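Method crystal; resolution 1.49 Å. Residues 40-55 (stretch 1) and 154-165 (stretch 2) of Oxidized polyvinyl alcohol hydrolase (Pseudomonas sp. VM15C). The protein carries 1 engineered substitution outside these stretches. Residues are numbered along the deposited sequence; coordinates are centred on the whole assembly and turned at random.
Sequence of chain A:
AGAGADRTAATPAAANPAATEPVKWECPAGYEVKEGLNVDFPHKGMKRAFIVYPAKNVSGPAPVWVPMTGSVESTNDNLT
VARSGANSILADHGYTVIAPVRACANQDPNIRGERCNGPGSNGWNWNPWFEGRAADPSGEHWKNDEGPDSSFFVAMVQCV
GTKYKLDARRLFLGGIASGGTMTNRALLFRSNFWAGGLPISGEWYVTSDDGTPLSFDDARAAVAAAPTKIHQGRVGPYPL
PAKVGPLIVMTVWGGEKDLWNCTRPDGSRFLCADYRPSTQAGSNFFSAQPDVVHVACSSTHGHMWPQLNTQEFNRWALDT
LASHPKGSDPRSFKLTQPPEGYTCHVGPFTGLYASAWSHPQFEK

Stretch 1 (40-55) DFPHKGMKRAFIVYPA
Stretch 2, residues 154-165: VAMVQCVGTKYK

Packing of a β-hairpin and the two loop residues after it (residues 40-55) against a helix and the loop that follows it (residues 154-165) in oxidized polyvinyl alcohol hydrolase. Strand 40-43 turns into strand 46-53 through a type I' turn from His 43 to Met 46, with Lys 44 at phi/psi 47/43 and Gly 45 at 79/0. The ladder is antiparallel: Phe 41 N to Arg 48 O is 2.9 Å, Arg 48 N to Phe 41 O 2.8 Å, His 43 N to Met 46 O 3.0 Å and Met 46 N to His 43 O 2.9 Å. Helix 154-160, which begins earlier in the chain, lies across the hairpin. Its axis passes 10.0 Å from that of strand 40-43, their directions 124° apart, and 10.5 Å from that of strand 46-53, at 54°. In register, CA of His 43 lies 8.0 Å from CA of Ala 155, CA of Phe 50 8.0 Å from CA of Met 156, and CA of Pro 54 7.3 Å from CA of Tyr 164. No hydrogen bond crosses the interface; the 446 Å² buried in total is held by apolar and aromatic contacts.

Phe 50 (chi1 57°, p; chi2 -89°) and Phe 41 (chi1 t; chi2 86°) are the most covered residues, followed by Met 156. Strand alternation directs Phe 50, Val 52 and the CB of Phe 41 toward the helix, while Ala 49, Ile 51 and Tyr 53 point away. Met 156 starts sideways, but its t, t, p chain lays CG over one face of the Phe 50 ring, 3.8 Å from the centroid and 13° off the normal, a CH-pi contact. Its SD reaches Phe 50 CB at 3.6 Å and stands oblique to the ring, 4.4 Å from the centroid. Phe 50 CE2 also meets Val 160 CG2 at 3.6 Å. The Phe 41 ring rests beside Ala 155 and Cys 159: CE2 is 4.0 Å from Ala 155 CB, CZ 3.8 Å from Ala 155 O, and CE1 3.8 Å from Cys 159 CB. Cys 159 SG lies at the ring edge, 5.2 Å from the centroid.

Farther along, Val 52 (t) spans two partners, CG2 to Val 160 CG2 at 3.9 Å and CG1 to Tyr 164 CE1 at 4.0 Å. Pro 54, C-gamma exo, places CG over one face of the Tyr 164 ring (chi1 m; chi2 101°), 3.4 Å from CE2.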

# COMPACT_ATOMS: atom_id res chain seq x y z
N ASP A 40 -22.65 1.47 0.01
CA ASP A 40 -23.17 2.71 0.60
C ASP A 40 -22.65 3.06 1.99
O ASP A 40 -23.37 3.61 2.86
CB ASP A 40 -24.71 2.65 0.60
CG ASP A 40 -25.25 2.59 -0.80
OD1 ASP A 40 -24.63 3.21 -1.69
OD2 ASP A 40 -26.30 1.95 -1.00
N PHE A 41 -21.36 2.78 2.20
CA PHE A 41 -20.75 3.11 3.50
C PHE A 41 -20.45 4.60 3.40
O PHE A 41 -19.67 5.04 2.54
CB PHE A 41 -19.46 2.33 3.66
CG PHE A 41 -18.78 2.59 4.96
CD1 PHE A 41 -19.14 1.86 6.08
CD2 PHE A 41 -17.78 3.55 5.05
CE1 PHE A 41 -18.49 2.07 7.29
CE2 PHE A 41 -17.12 3.79 6.27
CZ PHE A 41 -17.47 3.04 7.39
N PRO A 42 -21.03 5.41 4.29
CA PRO A 42 -20.83 6.86 4.24
C PRO A 42 -19.51 7.30 4.81
O PRO A 42 -19.20 6.95 5.95
CB PRO A 42 -22.00 7.38 5.09
CG PRO A 42 -22.09 6.34 6.17
CD PRO A 42 -21.91 5.01 5.39
N HIS A 43 -18.76 8.06 4.03
CA HIS A 43 -17.52 8.62 4.52
C HIS A 43 -17.16 9.90 3.77
O HIS A 43 -17.00 9.89 2.57
CB HIS A 43 -16.34 7.61 4.36
CG HIS A 43 -15.09 8.06 5.06
ND1 HIS A 43 -14.96 8.03 6.43
CD2 HIS A 43 -13.98 8.66 4.58
CE1 HIS A 43 -13.81 8.60 6.77
NE2 HIS A 43 -13.20 8.98 5.66
N LYS A 44 -17.00 11.00 4.50
CA LYS A 44 -16.63 12.30 3.90
C LYS A 44 -17.44 12.69 2.66
O LYS A 44 -16.89 13.15 1.67
CB LYS A 44 -15.13 12.33 3.58
CG LYS A 44 -14.25 12.43 4.88
CD LYS A 44 -12.75 12.44 4.55
CE LYS A 44 -11.92 12.62 5.82
NZ LYS A 44 -10.44 12.59 5.51
N GLY A 45 -18.75 12.49 2.72
CA GLY A 45 -19.61 12.84 1.60
C GLY A 45 -19.64 11.85 0.44
O GLY A 45 -20.30 12.11 -0.58
N MET A 46 -18.88 10.77 0.55
CA MET A 46 -18.88 9.74 -0.50
C MET A 46 -19.58 8.50 0.02
O MET A 46 -19.78 8.36 1.22
CB MET A 46 -17.44 9.37 -0.86
CG MET A 46 -16.63 10.55 -1.43
SD MET A 46 -14.88 10.05 -1.83
CE MET A 46 -15.09 9.43 -3.20
N LYS A 47 -19.97 7.62 -0.90
CA LYS A 47 -20.57 6.34 -0.54
C LYS A 47 -19.54 5.35 -1.06
O LYS A 47 -19.26 5.32 -2.26
CB LYS A 47 -21.83 6.10 -1.29
CG LYS A 47 -22.67 7.29 -1.07
CD LYS A 47 -23.59 7.06 -0.00
CE LYS A 47 -24.94 7.12 -0.69
NZ LYS A 47 -26.07 7.28 0.26
N ARG A 48 -19.02 4.56 -0.14
CA ARG A 48 -17.98 3.60 -0.45
C ARG A 48 -18.39 2.14 -0.30
O ARG A 48 -19.40 1.82 0.34
CB ARG A 48 -16.77 3.89 0.47
CG ARG A 48 -16.30 5.29 0.46
CD ARG A 48 -15.77 5.75 -0.92
NE ARG A 48 -14.71 4.89 -1.46
CZ ARG A 48 -13.42 5.17 -1.34
NH1 ARG A 48 -13.01 6.29 -0.72
NH2 ARG A 48 -12.54 4.31 -1.84
N ALA A 49 -17.58 1.24 -0.85
CA ALA A 49 -17.87 -0.17 -0.75
C ALA A 49 -16.61 -0.91 -0.39
O ALA A 49 -15.48 -0.44 -0.65
CB ALA A 49 -18.42 -0.73 -2.08
N PHE A 50 -16.80 -2.10 0.17
CA PHE A 50 -15.67 -2.95 0.54
C PHE A 50 -16.17 -4.35 0.74
O PHE A 50 -17.38 -4.57 0.92
CB PHE A 50 -14.97 -2.43 1.81
CG PHE A 50 -15.87 -2.30 3.03
CD1 PHE A 50 -16.57 -1.11 3.26
CD2 PHE A 50 -16.03 -3.37 3.93
CE1 PHE A 50 -17.42 -0.98 4.40
CE2 PHE A 50 -16.87 -3.25 5.05
CZ PHE A 50 -17.56 -2.06 5.29
N ILE A 51 -15.26 -5.32 0.68
CA ILE A 51 -15.65 -6.73 0.77
C ILE A 51 -14.95 -7.35 1.96
O ILE A 51 -13.73 -7.18 2.16
CB ILE A 51 -15.25 -7.46 -0.53
CG1 ILE A 51 -15.97 -6.81 -1.72
CG2 ILE A 51 -15.65 -8.95 -0.48
CD1 ILE A 51 -15.50 -7.33 -3.13
N VAL A 52 -15.69 -8.16 2.70
CA VAL A 52 -15.14 -8.79 3.88
C VAL A 52 -15.12 -10.30 3.76
O VAL A 52 -16.15 -10.94 3.44
CB VAL A 52 -15.99 -8.46 5.16
CG1 VAL A 52 -15.43 -9.24 6.41
CG2 VAL A 52 -16.03 -6.97 5.42
N TYR A 53 -13.95 -10.90 3.99
CA TYR A 53 -13.85 -12.37 4.05
C TYR A 53 -13.35 -12.65 5.49
O TYR A 53 -12.16 -12.48 5.81
CB TYR A 53 -12.81 -12.91 3.02
CG TYR A 53 -13.21 -12.88 1.55
CD1 TYR A 53 -13.10 -11.71 0.78
CD2 TYR A 53 -13.66 -14.04 0.90
CE1 TYR A 53 -13.45 -11.73 -0.58
CE2 TYR A 53 -14.00 -14.05 -0.44
CZ TYR A 53 -13.90 -12.89 -1.17
OH TYR A 53 -14.23 -12.91 -2.54
N PRO A 54 -14.24 -13.13 6.39
CA PRO A 54 -13.82 -13.40 7.77
C PRO A 54 -12.80 -14.53 7.87
O PRO A 54 -12.83 -15.50 7.11
CB PRO A 54 -15.11 -13.72 8.51
CG PRO A 54 -16.20 -13.19 7.61
CD PRO A 54 -15.69 -13.33 6.20
N ALA A 55 -11.89 -14.39 8.83
CA ALA A 55 -10.85 -15.38 9.02
C ALA A 55 -11.37 -16.75 9.31
O ALA A 55 -12.32 -16.87 10.10
CB ALA A 55 -9.95 -14.95 10.20
N VAL A 154 -9.58 3.53 7.71
CA VAL A 154 -9.60 3.44 9.18
C VAL A 154 -11.05 3.24 9.61
O VAL A 154 -11.35 2.37 10.40
CB VAL A 154 -9.01 4.73 9.79
CG1 VAL A 154 -9.20 4.74 11.33
CG2 VAL A 154 -7.52 4.76 9.47
N ALA A 155 -11.95 4.05 9.06
CA ALA A 155 -13.36 3.92 9.41
C ALA A 155 -13.94 2.57 9.03
O ALA A 155 -14.75 1.97 9.77
CB ALA A 155 -14.17 5.01 8.74
N MET A 156 -13.49 2.04 7.90
CA MET A 156 -13.91 0.74 7.39
C MET A 156 -13.51 -0.37 8.37
O MET A 156 -14.34 -1.20 8.78
CB MET A 156 -13.26 0.56 6.03
CG MET A 156 -13.43 -0.81 5.43
SD MET A 156 -12.48 -1.01 3.91
CE MET A 156 -10.76 -1.18 4.53
N VAL A 157 -12.25 -0.37 8.78
CA VAL A 157 -11.77 -1.41 9.68
C VAL A 157 -12.45 -1.23 11.07
O VAL A 157 -12.85 -2.23 11.67
CB VAL A 157 -10.24 -1.33 9.81
CG1 VAL A 157 -9.75 -2.28 10.92
CG2 VAL A 157 -9.60 -1.79 8.49
N GLN A 158 -12.60 0.01 11.54
CA GLN A 158 -13.26 0.21 12.86
C GLN A 158 -14.70 -0.29 12.82
O GLN A 158 -15.19 -0.87 13.79
CB GLN A 158 -13.20 1.69 13.24
CG GLN A 158 -11.81 2.08 13.70
CD GLN A 158 -11.67 3.55 13.95
OE1 GLN A 158 -10.80 3.97 14.73
NE2 GLN A 158 -12.47 4.35 13.29
N CYS A 159 -15.36 -0.18 11.67
CA CYS A 159 -16.72 -0.67 11.55
C CYS A 159 -16.80 -2.20 11.49
O CYS A 159 -17.62 -2.86 12.20
CB CYS A 159 -17.34 -0.05 10.28
SG CYS A 159 -19.05 -0.58 10.02
N VAL A 160 -15.94 -2.83 10.68
CA VAL A 160 -15.97 -4.29 10.56
C VAL A 160 -15.70 -4.91 11.95
O VAL A 160 -16.23 -5.96 12.27
CB VAL A 160 -14.92 -4.77 9.50
CG1 VAL A 160 -14.84 -6.28 9.47
CG2 VAL A 160 -15.33 -4.25 8.14
N GLY A 161 -14.86 -4.25 12.74
CA GLY A 161 -14.50 -4.76 14.06
C GLY A 161 -15.65 -4.79 15.04
O GLY A 161 -15.46 -5.30 16.13
N THR A 162 -16.79 -4.20 14.69
CA THR A 162 -17.95 -4.29 15.58
C THR A 162 -18.65 -5.62 15.29
O THR A 162 -19.48 -6.07 16.10
CB THR A 162 -18.97 -3.11 15.39
OG1 THR A 162 -19.58 -3.21 14.10
CG2 THR A 162 -18.31 -1.76 15.61
N LYS A 163 -18.37 -6.27 14.16
CA LYS A 163 -19.04 -7.53 13.83
C LYS A 163 -18.16 -8.77 13.90
O LYS A 163 -18.62 -9.91 14.17
CB LYS A 163 -19.66 -7.45 12.42
CG LYS A 163 -20.55 -8.67 12.10
CD LYS A 163 -21.09 -8.65 10.69
CE LYS A 163 -21.25 -10.07 10.11
NZ LYS A 163 -22.19 -10.92 10.89
N TYR A 164 -16.88 -8.57 13.61
CA TYR A 164 -15.92 -9.66 13.66
C TYR A 164 -14.82 -9.23 14.63
O TYR A 164 -14.53 -8.05 14.75
CB TYR A 164 -15.34 -9.90 12.26
CG TYR A 164 -16.36 -10.38 11.27
CD1 TYR A 164 -16.93 -9.50 10.34
CD2 TYR A 164 -16.82 -11.72 11.30
CE1 TYR A 164 -17.92 -9.92 9.47
CE2 TYR A 164 -17.83 -12.14 10.42
CZ TYR A 164 -18.36 -11.23 9.52
OH TYR A 164 -19.32 -11.60 8.60
N LYS A 165 -14.23 -10.19 15.35
CA LYS A 165 -13.17 -9.91 16.34
C LYS A 165 -11.87 -9.68 15.61
O LYS A 165 -11.34 -10.57 14.95
CB LYS A 165 -13.00 -11.08 17.29
CG LYS A 165 -14.24 -11.33 18.11
CD LYS A 165 -13.96 -12.44 19.13
CE LYS A 165 -15.23 -12.74 19.92
NZ LYS A 165 -15.08 -14.01 20.70